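PDB 2WSI: flavin adenine dinucleotide synthase from Saccharomyces cerevisiae, which catalyses the transfer of an adenylyl group from ATP to FMN, making the coenzyme FAD and releasing diphosphate. Local coordinates for residues 57-62 / 161-166; 67-72 / 191-196; 102-107 / 129-134. All coordinates share one frame; numbering follows the deposited sequence.

Contact 1 of 3, residues 57-62 / 161-166; sequences SFSYNG and IVIGIR. With FAD (flavin-adenine dinucleotide), chain C.
Ser-57 and Phe-58 run parallel to Ile-161 and Val-162 as neighbouring central strands of the HUP-type alpha/beta sheet, joined by the backbone bonds Val-162 N to Ser-57 O and Ser-59 N to Val-162 O. On one side of the sheet the Phe-58 ring presents CE1 to Val-162 CG1 at 3.6 Å; the two side chains cross obliquely, and helix 64-87 covers them through Leu-69, Leu-70 and Tyr-73. The other side carries Ser-57 and Ile-161, whose CG2 lies 3.9 Å from Ser-59 CB, and here Phe-148 and Phe-151 of helix 144-154 pack on.

From Ser-59 and Ile-163 onward both segments meet FAD. Ser-59 OG stands between its backbone N and carbonyl carbon (chi1 59°), which turns it back to Val-162 O at 2.6 Å, tilted 21° from the carbonyl plane. Val-162 O is thus gripped twice by one residue. Ile-163 lays CD1 3.5 Å from C7 of the flavin. At Gly-164 a side chain would collide with the ribose oxygen O3B. The adenosine ribose bridges the two segments through O2B, which donates to Ser-59 O at 2.9 Å and accepts from Gly-164 N at 3.0 Å, an almost straight bond of 177°.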
# COMPACT_ATOMS: atom_id res chain seq x y z
N SER A 57 11.51 4.92 8.62
CA SER A 57 10.26 5.58 8.34
C SER A 57 9.54 4.86 7.19
O SER A 57 10.18 4.39 6.26
CB SER A 57 10.49 7.01 7.92
OG SER A 57 9.24 7.65 7.80
N PHE A 58 8.23 4.79 7.28
CA PHE A 58 7.42 4.13 6.25
C PHE A 58 6.92 5.21 5.28
O PHE A 58 6.24 6.17 5.69
CB PHE A 58 6.22 3.44 6.94
CG PHE A 58 5.49 2.49 6.04
CD1 PHE A 58 5.71 1.14 6.14
CD2 PHE A 58 4.60 2.97 5.09
CE1 PHE A 58 5.05 0.24 5.27
CE2 PHE A 58 3.94 2.10 4.22
CZ PHE A 58 4.17 0.74 4.31
N SER A 59 7.28 5.10 3.99
CA SER A 59 6.74 6.06 3.01
C SER A 59 5.36 5.62 2.56
O SER A 59 5.17 4.56 1.96
CB SER A 59 7.67 6.32 1.81
OG SER A 59 7.95 5.14 1.09
N TYR A 60 4.38 6.45 2.86
CA TYR A 60 2.99 6.09 2.65
C TYR A 60 2.29 7.20 1.85
O TYR A 60 2.37 8.37 2.22
CB TYR A 60 2.32 5.94 4.01
CG TYR A 60 0.86 5.55 3.95
CD1 TYR A 60 0.48 4.32 3.40
CD2 TYR A 60 -0.14 6.38 4.47
CE1 TYR A 60 -0.85 3.94 3.36
CE2 TYR A 60 -1.46 6.01 4.44
CZ TYR A 60 -1.82 4.77 3.87
OH TYR A 60 -3.12 4.33 3.81
N ASN A 61 1.57 6.82 0.80
CA ASN A 61 0.84 7.80 -0.02
C ASN A 61 -0.62 7.37 -0.23
O ASN A 61 -1.33 7.95 -1.05
CB ASN A 61 1.52 8.01 -1.38
CG ASN A 61 1.53 6.74 -2.23
OD1 ASN A 61 1.01 5.69 -1.83
ND2 ASN A 61 2.13 6.83 -3.42
N GLY A 62 -1.07 6.40 0.56
CA GLY A 62 -2.47 5.99 0.53
C GLY A 62 -2.84 5.13 -0.68
O GLY A 62 -3.99 4.68 -0.79
N ILE A 161 14.03 3.65 4.71
CA ILE A 161 12.68 4.01 4.39
C ILE A 161 11.99 2.86 3.65
O ILE A 161 12.55 2.33 2.71
CB ILE A 161 12.66 5.26 3.53
CG1 ILE A 161 13.47 6.33 4.28
CG2 ILE A 161 11.21 5.70 3.25
CD1 ILE A 161 13.07 7.75 4.01
N VAL A 162 10.80 2.49 4.12
CA VAL A 162 10.03 1.43 3.51
C VAL A 162 9.26 2.02 2.33
O VAL A 162 8.62 3.04 2.47
CB VAL A 162 9.01 0.83 4.51
CG1 VAL A 162 8.29 -0.36 3.87
CG2 VAL A 162 9.69 0.42 5.85
N ILE A 163 9.28 1.33 1.19
CA ILE A 163 8.77 1.86 -0.08
C ILE A 163 7.95 0.75 -0.73
O ILE A 163 8.47 -0.36 -0.89
CB ILE A 163 9.94 2.14 -1.03
CG1 ILE A 163 10.89 3.15 -0.38
CG2 ILE A 163 9.43 2.61 -2.40
CD1 ILE A 163 12.23 3.33 -1.15
N GLY A 164 6.70 1.03 -1.10
CA GLY A 164 5.80 0.00 -1.61
C GLY A 164 5.94 -0.21 -3.13
O GLY A 164 4.97 -0.55 -3.80
N ILE A 165 7.14 -0.03 -3.64
CA ILE A 165 7.39 -0.14 -5.07
C ILE A 165 7.27 -1.60 -5.52
O ILE A 165 7.58 -2.51 -4.79
CB ILE A 165 8.80 0.40 -5.40
CG1 ILE A 165 9.03 0.51 -6.92
CG2 ILE A 165 9.85 -0.44 -4.72
CD1 ILE A 165 10.19 1.48 -7.27
N ARG A 166 6.76 -1.83 -6.72
CA ARG A 166 6.95 -3.15 -7.32
C ARG A 166 6.99 -3.04 -8.83
O ARG A 166 7.04 -1.95 -9.36
CB ARG A 166 5.92 -4.19 -6.84
CG ARG A 166 4.52 -3.69 -6.67
CD ARG A 166 3.47 -4.74 -7.01
NE ARG A 166 2.32 -3.96 -7.29
CZ ARG A 166 1.63 -3.90 -8.42
NH1 ARG A 166 1.78 -4.72 -9.47
NH2 ARG A 166 0.69 -3.02 -8.43
PA FAD C . 5.40 5.40 -7.12
O1A FAD C . 4.10 5.93 -7.66
O2A FAD C . 6.45 6.48 -7.10
O5B FAD C . 5.26 4.67 -5.68
C5B FAD C . 6.30 3.82 -5.25
C4B FAD C . 6.39 3.89 -3.72
O4B FAD C . 7.03 5.09 -3.35
C3B FAD C . 5.02 3.93 -3.08
O3B FAD C . 4.53 2.64 -2.82
C2B FAD C . 5.30 4.70 -1.80
O2B FAD C . 5.80 3.84 -0.80
C1B FAD C . 6.39 5.65 -2.22
N9A FAD C . 5.76 6.92 -2.62
C8A FAD C . 5.40 7.34 -3.88
N7A FAD C . 4.88 8.59 -3.80
C5A FAD C . 4.88 8.95 -2.49
C6A FAD C . 4.47 10.09 -1.83
N6A FAD C . 3.93 11.14 -2.47
N1A FAD C . 4.65 10.15 -0.47
C2A FAD C . 5.22 9.12 0.24
N3A FAD C . 5.60 7.97 -0.42
C4A FAD C . 5.45 7.92 -1.76
N1 FAD C . 14.79 6.20 -7.78
C2 FAD C . 16.10 6.04 -8.16
O2 FAD C . 16.39 5.97 -9.36
N3 FAD C . 17.09 5.95 -7.22
C4 FAD C . 16.79 6.04 -5.88
O4 FAD C . 17.73 5.94 -5.08
C4X FAD C . 15.46 6.20 -5.48
N5 FAD C . 15.10 6.29 -4.13
C5X FAD C . 13.78 6.45 -3.76
C6 FAD C . 13.41 6.53 -2.42
C7 FAD C . 12.07 6.72 -2.07
C7M FAD C . 11.65 6.83 -0.64
C8 FAD C . 11.11 6.80 -3.07
C8M FAD C . 9.66 6.98 -2.71
C9 FAD C . 11.48 6.71 -4.40
C9A FAD C . 12.80 6.54 -4.75
N10 FAD C . 13.14 6.46 -6.09
C10 FAD C . 14.46 6.27 -6.45
C1' FAD C . 12.06 6.53 -7.14
C2' FAD C . 11.51 5.12 -7.43
O2' FAD C . 12.50 4.17 -7.71
C3' FAD C . 10.49 5.11 -8.56
O3' FAD C . 11.16 5.32 -9.79
C4' FAD C . 9.43 6.18 -8.36
O4' FAD C . 8.94 6.13 -7.04
C5' FAD C . 8.26 5.96 -9.32
O5' FAD C . 7.94 4.59 -9.36
P FAD C . 6.41 4.10 -9.39
O1P FAD C . 5.59 5.05 -10.23
O2P FAD C . 6.33 2.65 -9.81
O3P FAD C . 5.85 4.09 -7.89

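Contact 2 of 3, residues 67-72 / 191-196; sequences QVLLLL and LQPLLH
Helix 64-87, which follows the first strand of the nucleotide-binding alpha/beta domain, packs here against the type I beta turn from Gln-192 to Leu-195, in the loop that leaves strand 189-191. The contact is wholly apolar and buried, and small in area at 197 Å². Leu-194 carries most of it: its CD1 methyl meets three side chains of the helix face, Val-68 CG1 at 4.2 Å, its neighbour Leu-69 through CD1 at the same 4.2 Å, and, one turn on from Val-68, Leu-72 CD1 at 4.0 Å. The Leu-194 and Leu-69 side chains slide past each other in opposite directions, whereas Leu-72 crosses Leu-194 at about a right angle.

With CG anti to the backbone N (chi1 -173°), the Leu-69 branch point is carried out to Pro-193, and both methyls meet its ring. CD2 sits 3.9 Å from Pro-193 CD, while CD1 lies 4.1 Å from Pro-193 CG, the leucine crossing the proline at about a right angle.

Helix 199-209 adds Phe-205 beside Val-68 and Leu-72, and Ile-202 beside Leu-194. Helix 25-45 brings Tyr-40 to Pro-193 and Thr-37 to Leu-72, while strand 160-162 meets Leu-69 through Val-162.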
# COMPACT_ATOMS: atom_id res chain seq x y z
N GLN A 67 -0.47 0.70 0.87
CA GLN A 67 -1.46 0.20 1.84
C GLN A 67 -1.33 -1.32 2.09
O GLN A 67 -1.38 -1.78 3.24
CB GLN A 67 -2.90 0.48 1.42
CG GLN A 67 -3.84 0.22 2.64
CD GLN A 67 -5.28 0.52 2.36
OE1 GLN A 67 -5.67 0.79 1.23
NE2 GLN A 67 -6.11 0.45 3.41
N VAL A 68 -1.21 -2.12 1.03
CA VAL A 68 -1.00 -3.55 1.23
C VAL A 68 0.26 -3.75 2.06
O VAL A 68 0.26 -4.52 3.02
CB VAL A 68 -0.91 -4.33 -0.10
CG1 VAL A 68 -0.29 -5.73 0.13
CG2 VAL A 68 -2.31 -4.45 -0.71
N LEU A 69 1.34 -3.05 1.69
CA LEU A 69 2.59 -3.16 2.43
C LEU A 69 2.44 -2.75 3.88
O LEU A 69 2.94 -3.41 4.79
CB LEU A 69 3.70 -2.35 1.77
CG LEU A 69 5.09 -2.55 2.39
CD1 LEU A 69 5.40 -4.05 2.61
CD2 LEU A 69 6.17 -1.84 1.60
N LEU A 70 1.73 -1.65 4.10
CA LEU A 70 1.50 -1.20 5.47
C LEU A 70 0.76 -2.24 6.30
O LEU A 70 1.12 -2.51 7.44
CB LEU A 70 0.73 0.13 5.46
CG LEU A 70 0.43 0.65 6.87
CD1 LEU A 70 1.73 0.81 7.68
CD2 LEU A 70 -0.33 1.99 6.79
N LEU A 71 -0.27 -2.88 5.72
CA LEU A 71 -0.95 -3.96 6.44
C LEU A 71 0.02 -5.10 6.75
O LEU A 71 0.04 -5.59 7.86
CB LEU A 71 -2.15 -4.50 5.65
CG LEU A 71 -3.27 -3.53 5.29
CD1 LEU A 71 -4.33 -4.26 4.46
CD2 LEU A 71 -3.89 -2.90 6.54
N LEU A 72 0.84 -5.51 5.78
CA LEU A 72 1.83 -6.58 6.02
C LEU A 72 2.88 -6.17 7.07
O LEU A 72 3.30 -6.97 7.91
CB LEU A 72 2.53 -6.98 4.70
CG LEU A 72 1.55 -7.53 3.68
CD1 LEU A 72 2.27 -7.66 2.34
CD2 LEU A 72 0.98 -8.87 4.16
N LEU A 191 14.04 0.00 1.55
CA LEU A 191 13.45 -1.25 1.99
C LEU A 191 12.23 -1.47 1.09
O LEU A 191 11.24 -0.74 1.19
CB LEU A 191 13.01 -1.17 3.46
CG LEU A 191 14.10 -0.77 4.46
CD1 LEU A 191 13.53 -0.76 5.90
CD2 LEU A 191 15.33 -1.73 4.34
N GLN A 192 12.29 -2.50 0.25
CA GLN A 192 11.35 -2.68 -0.86
C GLN A 192 10.86 -4.14 -0.86
O GLN A 192 11.14 -4.91 -1.77
CB GLN A 192 12.10 -2.35 -2.18
CG GLN A 192 12.51 -0.88 -2.24
CD GLN A 192 13.40 -0.51 -3.42
OE1 GLN A 192 14.34 -1.23 -3.80
NE2 GLN A 192 13.17 0.66 -3.95
N PRO A 193 10.14 -4.52 0.21
CA PRO A 193 9.76 -5.93 0.37
C PRO A 193 8.52 -6.34 -0.42
O PRO A 193 8.15 -7.51 -0.33
CB PRO A 193 9.48 -6.06 1.87
CG PRO A 193 9.42 -4.61 2.42
CD PRO A 193 9.62 -3.67 1.29
N LEU A 194 7.89 -5.42 -1.15
CA LEU A 194 6.73 -5.75 -1.99
C LEU A 194 7.12 -6.02 -3.44
O LEU A 194 6.27 -6.15 -4.32
CB LEU A 194 5.71 -4.58 -1.95
CG LEU A 194 4.25 -5.01 -2.06
CD1 LEU A 194 3.83 -5.76 -0.83
CD2 LEU A 194 3.30 -3.82 -2.28
N LEU A 195 8.42 -6.06 -3.72
CA LEU A 195 8.86 -6.03 -5.10
C LEU A 195 8.33 -7.16 -5.99
O LEU A 195 8.18 -6.97 -7.18
CB LEU A 195 10.39 -6.06 -5.19
CG LEU A 195 11.09 -4.72 -4.96
CD1 LEU A 195 12.60 -4.94 -5.03
CD2 LEU A 195 10.61 -3.66 -6.00
N HIS A 196 8.05 -8.33 -5.42
CA HIS A 196 7.60 -9.47 -6.24
C HIS A 196 6.08 -9.62 -6.30
O HIS A 196 5.56 -10.59 -6.86
CB HIS A 196 8.25 -10.76 -5.72
CG HIS A 196 9.73 -10.67 -5.61
ND1 HIS A 196 10.54 -10.36 -6.69
CD2 HIS A 196 10.56 -10.78 -4.54
CE1 HIS A 196 11.80 -10.31 -6.29
NE2 HIS A 196 11.84 -10.58 -5.00

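Contact 3 of 3, residues 102-107 / 129-134; sequences LPTVFI and LSLYES. With FAD (flavin-adenine dinucleotide), chain C.
Thr-104 holds OG1 anti to its carbonyl carbon (chi1 -59°) and CG2 anti to its backbone N, setting hydroxyl and methyl against two different leucines of strand 129-133. OG1 lies 3.5 Å from Leu-129 CB and CG2 3.7 Å from Leu-131 CD1, which also reaches Phe-106 CB. The same hydroxyl donates to Leu-102 O at 2.8 Å, from above the carbonyl plane; Ser-130 N reaches that oxygen from the opposite face. An alanine here would probably leave Leu-102 O with Ser-130 N as its one donor of this pair, and open a gap beside Leu-129 and Leu-131.

Farther along, the Phe-106 ring and the extended Glu-133 chain lie side by side, ring and carboxylate planes 47° apart, with CE2 of the ring 3.6 Å from Glu-133 OE2. On the opposite side of the sheet Val-105 CG2 lies 3.9 Å from Tyr-132 CD2, the two side chains at a slant to each other. The strands are parallel and in register, twisted by 31°. Past their end Ile-107 reads the adenine edge of FAD: its N donates to N1A at 2.9 Å and its O accepts from N6A at 2.9 Å.

This is a beta-alpha-beta unit, its crossover helix 114-126 covering Phe-106, Leu-129, Leu-131 and Glu-133. Helix 144-154 meets Val-105, Ile-107 and Tyr-132, and strand 56-59 flanks 102-106.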
# COMPACT_ATOMS: atom_id res chain seq x y z
N LEU A 102 3.52 5.03 14.54
CA LEU A 102 4.48 4.48 13.58
C LEU A 102 5.05 5.61 12.70
O LEU A 102 4.30 6.30 12.03
CB LEU A 102 3.77 3.47 12.67
CG LEU A 102 4.72 2.57 11.88
CD1 LEU A 102 5.41 1.59 12.82
CD2 LEU A 102 3.95 1.79 10.80
N PRO A 103 6.37 5.78 12.70
CA PRO A 103 6.89 6.91 11.93
C PRO A 103 6.66 6.75 10.43
O PRO A 103 7.04 5.72 9.86
CB PRO A 103 8.40 6.88 12.22
CG PRO A 103 8.56 6.04 13.44
CD PRO A 103 7.41 5.07 13.47
N THR A 104 6.10 7.78 9.81
CA THR A 104 5.58 7.66 8.47
C THR A 104 5.85 8.97 7.75
O THR A 104 5.87 10.02 8.38
CB THR A 104 4.05 7.37 8.50
OG1 THR A 104 3.80 6.16 9.23
CG2 THR A 104 3.46 7.26 7.06
N VAL A 105 6.08 8.90 6.44
CA VAL A 105 6.35 10.10 5.67
C VAL A 105 5.46 10.13 4.45
O VAL A 105 5.38 9.13 3.74
CB VAL A 105 7.83 10.18 5.22
CG1 VAL A 105 8.32 8.84 4.71
CG2 VAL A 105 8.01 11.24 4.11
N PHE A 106 4.78 11.27 4.23
CA PHE A 106 3.91 11.45 3.08
C PHE A 106 4.35 12.71 2.37
O PHE A 106 4.38 13.78 2.98
CB PHE A 106 2.45 11.63 3.52
CG PHE A 106 1.51 12.00 2.37
CD1 PHE A 106 1.61 11.36 1.14
CD2 PHE A 106 0.53 12.97 2.54
CE1 PHE A 106 0.76 11.68 0.09
CE2 PHE A 106 -0.33 13.31 1.49
CZ PHE A 106 -0.22 12.66 0.27
N ILE A 107 4.69 12.59 1.09
CA ILE A 107 5.04 13.80 0.35
C ILE A 107 3.78 14.32 -0.31
O ILE A 107 3.24 13.68 -1.22
CB ILE A 107 6.18 13.57 -0.65
CG1 ILE A 107 7.39 12.94 0.05
CG2 ILE A 107 6.57 14.91 -1.31
CD1 ILE A 107 7.92 13.76 1.27
N LEU A 129 -0.43 6.12 12.68
CA LEU A 129 0.79 6.59 12.05
C LEU A 129 1.14 7.97 12.57
O LEU A 129 0.29 8.81 12.73
CB LEU A 129 0.57 6.73 10.55
CG LEU A 129 -0.02 5.47 9.91
CD1 LEU A 129 -0.14 5.66 8.37
CD2 LEU A 129 0.85 4.26 10.26
N SER A 130 2.42 8.18 12.80
CA SER A 130 2.93 9.51 13.12
C SER A 130 3.38 10.11 11.81
O SER A 130 4.45 9.78 11.29
CB SER A 130 4.13 9.44 14.06
OG SER A 130 4.65 10.74 14.28
N LEU A 131 2.56 10.98 11.27
CA LEU A 131 2.76 11.42 9.91
C LEU A 131 3.58 12.69 9.78
O LEU A 131 3.18 13.75 10.27
CB LEU A 131 1.39 11.63 9.27
CG LEU A 131 1.41 11.86 7.76
CD1 LEU A 131 1.69 10.52 7.04
CD2 LEU A 131 0.08 12.43 7.36
N TYR A 132 4.73 12.59 9.14
CA TYR A 132 5.37 13.77 8.57
C TYR A 132 4.73 13.98 7.22
O TYR A 132 4.75 13.07 6.38
CB TYR A 132 6.85 13.55 8.39
CG TYR A 132 7.56 14.61 7.58
CD1 TYR A 132 8.10 15.75 8.19
CD2 TYR A 132 7.74 14.46 6.21
CE1 TYR A 132 8.78 16.72 7.42
CE2 TYR A 132 8.41 15.41 5.44
CZ TYR A 132 8.93 16.53 6.05
OH TYR A 132 9.60 17.43 5.25
N GLU A 133 4.14 15.16 7.00
CA GLU A 133 3.64 15.53 5.67
C GLU A 133 4.32 16.81 5.15
O GLU A 133 4.17 17.88 5.75
CB GLU A 133 2.12 15.75 5.70
CG GLU A 133 1.57 16.21 4.33
CD GLU A 133 0.04 16.28 4.27
OE1 GLU A 133 -0.62 16.17 5.33
OE2 GLU A 133 -0.50 16.46 3.16
N SER A 134 5.05 16.69 4.05
CA SER A 134 5.67 17.85 3.41
C SER A 134 4.61 18.90 3.09
O SER A 134 3.43 18.60 3.04
CB SER A 134 6.37 17.43 2.12
OG SER A 134 5.42 17.12 1.12
PA FAD C . 5.40 5.40 -7.12
O1A FAD C . 4.10 5.93 -7.66
O2A FAD C . 6.45 6.48 -7.10
O5B FAD C . 5.26 4.67 -5.68
C5B FAD C . 6.30 3.82 -5.25
C4B FAD C . 6.39 3.89 -3.72
O4B FAD C . 7.03 5.09 -3.35
C3B FAD C . 5.02 3.93 -3.08
O3B FAD C . 4.53 2.64 -2.82
C2B FAD C . 5.30 4.70 -1.80
O2B FAD C . 5.80 3.84 -0.80
C1B FAD C . 6.39 5.65 -2.22
N9A FAD C . 5.76 6.92 -2.62
C8A FAD C . 5.40 7.34 -3.88
N7A FAD C . 4.88 8.59 -3.80
C5A FAD C . 4.88 8.95 -2.49
C6A FAD C . 4.47 10.09 -1.83
N6A FAD C . 3.93 11.14 -2.47
N1A FAD C . 4.65 10.15 -0.47
C2A FAD C . 5.22 9.12 0.24
N3A FAD C . 5.60 7.97 -0.42
C4A FAD C . 5.45 7.92 -1.76
N1 FAD C . 14.79 6.20 -7.78
C2 FAD C . 16.10 6.04 -8.16
O2 FAD C . 16.39 5.97 -9.36
N3 FAD C . 17.09 5.95 -7.22
C4 FAD C . 16.79 6.04 -5.88
O4 FAD C . 17.73 5.94 -5.08
C4X FAD C . 15.46 6.20 -5.48
N5 FAD C . 15.10 6.29 -4.13
C5X FAD C . 13.78 6.45 -3.76
C6 FAD C . 13.41 6.53 -2.42
C7 FAD C . 12.07 6.72 -2.07
C7M FAD C . 11.65 6.83 -0.64
C8 FAD C . 11.11 6.80 -3.07
C8M FAD C . 9.66 6.98 -2.71
C9 FAD C . 11.48 6.71 -4.40
C9A FAD C . 12.80 6.54 -4.75
N10 FAD C . 13.14 6.46 -6.09
C10 FAD C . 14.46 6.27 -6.45
C1' FAD C . 12.06 6.53 -7.14
C2' FAD C . 11.51 5.12 -7.43
O2' FAD C . 12.50 4.17 -7.71
C3' FAD C . 10.49 5.11 -8.56
O3' FAD C . 11.16 5.32 -9.79
C4' FAD C . 9.43 6.18 -8.36
O4' FAD C . 8.94 6.13 -7.04
C5' FAD C . 8.26 5.96 -9.32
O5' FAD C . 7.94 4.59 -9.36
P FAD C . 6.41 4.10 -9.39
O1P FAD C . 5.59 5.05 -10.23
O2P FAD C . 6.33 2.65 -9.81
O3P FAD C . 5.85 4.09 -7.89

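From the N terminus, strand 56-59 comes first and leads into helix 64-87, then strand 102-106, helix 114-126 and strand 129-133. Contact 3 closes the short loop between those last two strands and is nested inside the loops of both other contacts. Contact 1 closes a loop of 98 residues when 161-166 returns beside 57-62; contact 2 closes one of 118, from 67-72 to 191-196, and crosses contact 1. Contacts 1 and 3 share one sheet, Phe-58 bonding through its backbone to Pro-103 and Val-105, and both touch FAD. Contact 2 ties helix 64-87 to the loop after strand 189-191, whose Leu-191 bonds through its backbone to Ile-161 and Ile-163 of contact 1.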